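Local coordinates for protein RickCE (Rickettsia bellii, PDB 5HAM) that probably acts as a cysteine protease of the CE clan, a bacterial effector that removes ubiquitin from its targets, at residues Q208-C211 / G212-V216. Sequence-based numbering, arbitrary orientation.
Sequences QSAC and GVFTV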
ATOM      1  N   GLN A 208       1.915   8.670  10.113  1.00 29.30           N
ATOM      2  CA  GLN A 208       1.667   7.482   9.311  1.00 30.72           C
ATOM      3  C   GLN A 208       0.655   6.564  10.003  1.00 24.98           C
ATOM      4  O   GLN A 208      -0.008   5.764   9.356  1.00 26.13           O
ATOM      5  CB  GLN A 208       2.967   6.728   8.983  1.00 29.42           C
ATOM      6  CG  GLN A 208       2.752   5.553   8.029  1.00 27.87           C
ATOM      7  CD  GLN A 208       3.935   5.316   7.118  1.00 35.28           C
ATOM      8  OE1 GLN A 208       4.811   6.177   6.983  1.00 43.30           O
ATOM      9  NE2 GLN A 208       3.973   4.140   6.490  1.00 29.25           N
ATOM     10  N   SER A 209       0.519   6.696  11.314  1.00 23.43           N
ATOM     11  CA  SER A 209      -0.495   5.938  12.035  1.00 32.02           C
ATOM     12  C   SER A 209      -1.906   6.282  11.544  1.00 32.67           C
ATOM     13  O   SER A 209      -2.819   5.466  11.638  1.00 31.88           O
ATOM     14  CB  SER A 209      -0.393   6.200  13.540  1.00 33.99           C
ATOM     15  OG  SER A 209      -0.429   7.591  13.812  1.00 35.83           O
ATOM     16  N   ALA A 210      -2.076   7.491  11.022  1.00 25.30           N
ATOM     17  CA  ALA A 210      -3.406   7.976  10.677  1.00 25.18           C
ATOM     18  C   ALA A 210      -3.823   7.645   9.242  1.00 27.04           C
ATOM     19  O   ALA A 210      -4.991   7.838   8.886  1.00 27.32           O
ATOM     20  CB  ALA A 210      -3.532   9.482  10.959  1.00 21.88           C
ATOM     21  N   CYS A 211      -2.883   7.133   8.439  1.00 21.85           N
ATOM     22  CA  CYS A 211      -3.165   6.731   7.044  1.00 19.39           C
ATOM     23  C   CYS A 211      -4.389   5.853   6.849  1.00 22.12           C
ATOM     24  O   CYS A 211      -5.183   6.091   5.944  1.00 28.85           O
ATOM     25  CB  CYS A 211      -1.956   6.039   6.405  1.00 21.38           C
ATOM     26  SG  CYS A 211      -0.605   7.183   6.085  1.00 31.35           S
ATOM     27  N   GLY A 212      -4.548   4.834   7.684  1.00 23.01           N
ATOM     28  CA  GLY A 212      -5.691   3.949   7.543  1.00 21.32           C
ATOM     29  C   GLY A 212      -6.993   4.613   7.964  1.00 28.32           C
ATOM     30  O   GLY A 212      -8.061   4.340   7.389  1.00 22.91           O
ATOM     31  N   VAL A 213      -6.909   5.491   8.964  1.00 24.60           N
ATOM     32  CA  VAL A 213      -8.090   6.198   9.438  1.00 24.58           C
ATOM     33  C   VAL A 213      -8.688   7.018   8.297  1.00 30.25           C
ATOM     34  O   VAL A 213      -9.879   6.906   8.000  1.00 37.56           O
ATOM     35  CB  VAL A 213      -7.757   7.131  10.636  1.00 25.38           C
ATOM     36  CG1 VAL A 213      -9.026   7.645  11.274  1.00 22.51           C
ATOM     37  CG2 VAL A 213      -6.922   6.393  11.674  1.00 27.54           C
ATOM     38  N   PHE A 214      -7.846   7.817   7.643  1.00 24.65           N
ATOM     39  CA  PHE A 214      -8.284   8.693   6.555  1.00 24.48           C
ATOM     40  C   PHE A 214      -8.531   7.985   5.223  1.00 27.80           C
ATOM     41  O   PHE A 214      -9.376   8.419   4.430  1.00 24.71           O
ATOM     42  CB  PHE A 214      -7.311   9.855   6.373  1.00 18.88           C
ATOM     43  CG  PHE A 214      -7.490  10.934   7.386  1.00 20.07           C
ATOM     44  CD1 PHE A 214      -8.453  11.917   7.202  1.00 20.56           C
ATOM     45  CD2 PHE A 214      -6.713  10.953   8.541  1.00 20.85           C
ATOM     46  CE1 PHE A 214      -8.642  12.910   8.129  1.00 21.82           C
ATOM     47  CE2 PHE A 214      -6.895  11.940   9.487  1.00 29.93           C
ATOM     48  CZ  PHE A 214      -7.869  12.928   9.281  1.00 25.28           C
ATOM     49  N   THR A 215      -7.777   6.919   4.959  1.00 26.91           N
ATOM     50  CA  THR A 215      -8.049   6.075   3.810  1.00 22.67           C
ATOM     51  C   THR A 215      -9.515   5.657   3.823  1.00 23.53           C
ATOM     52  O   THR A 215     -10.203   5.722   2.811  1.00 23.76           O
ATOM     53  CB  THR A 215      -7.161   4.817   3.826  1.00 23.80           C
ATOM     54  OG1 THR A 215      -5.830   5.177   3.443  1.00 25.91           O
ATOM     55  CG2 THR A 215      -7.691   3.759   2.855  1.00 15.80           C
ATOM     56  N   VAL A 216      -9.997   5.253   4.988  1.00 24.45           N
ATOM     57  CA  VAL A 216     -11.362   4.790   5.099  1.00 26.78           C
ATOM     58  C   VAL A 216     -12.324   5.947   4.871  1.00 23.08           C
ATOM     59  O   VAL A 216     -13.253   5.848   4.072  1.00 25.52           O
ATOM     60  CB  VAL A 216     -11.629   4.148   6.487  1.00 32.72           C
ATOM     61  CG1 VAL A 216     -13.145   3.948   6.729  1.00 28.92           C
ATOM     62  CG2 VAL A 216     -10.828   2.832   6.642  1.00 24.07           C
TER
HETATM   63  O   HOH W   1      -3.276   3.408   9.887  1.00 24.41           O
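The N-terminal turn of helix 211-223, where Ala210 and Cys211 meet Phe214 and Thr215, lies in the catalytic domain and carries the Cys-Gly pair at which CE-clan proteases place their nucleophile; Cys211 is probably that residue. The turn illustrates how a helix start can combine backbone, side-chain and water-mediated hydrogen bonds. Ala210 O receives Phe214 N at 3.1 Å, almost in line with its carbonyl, and also lies at the edge of the Phe214 ring, 3.6 Å from CD2. The methyl CB of Ala210 also approaches CD2, at 4.3 Å. Cys211 O is gripped twice by one residue: Thr215 N donates at 2.9 Å and Thr215 OG1 at 2.7 Å, from opposite faces of the carbonyl plane. The hydroxyl can do this because OG1 is turned beside its own backbone N (chi1 -75°), and it arrives well above that plane. At the entry, a water links Ser209 O and Gly212 N, which stand 4.4 Å apart, donating a hydrogen bond to Ser209 O at 2.7 Å and accepting one from Gly212 N at 2.9 Å. Around the turn, Trp147 of strand 147-155 touches both Cys211 and Thr215, while Leu242 of helix 238-251 packs on Val213 and Phe214. With two donors on Cys211 O and a water on Gly212 N, the Cys211-Gly212 peptide has polar partners at both ends, which should help fix the cysteine.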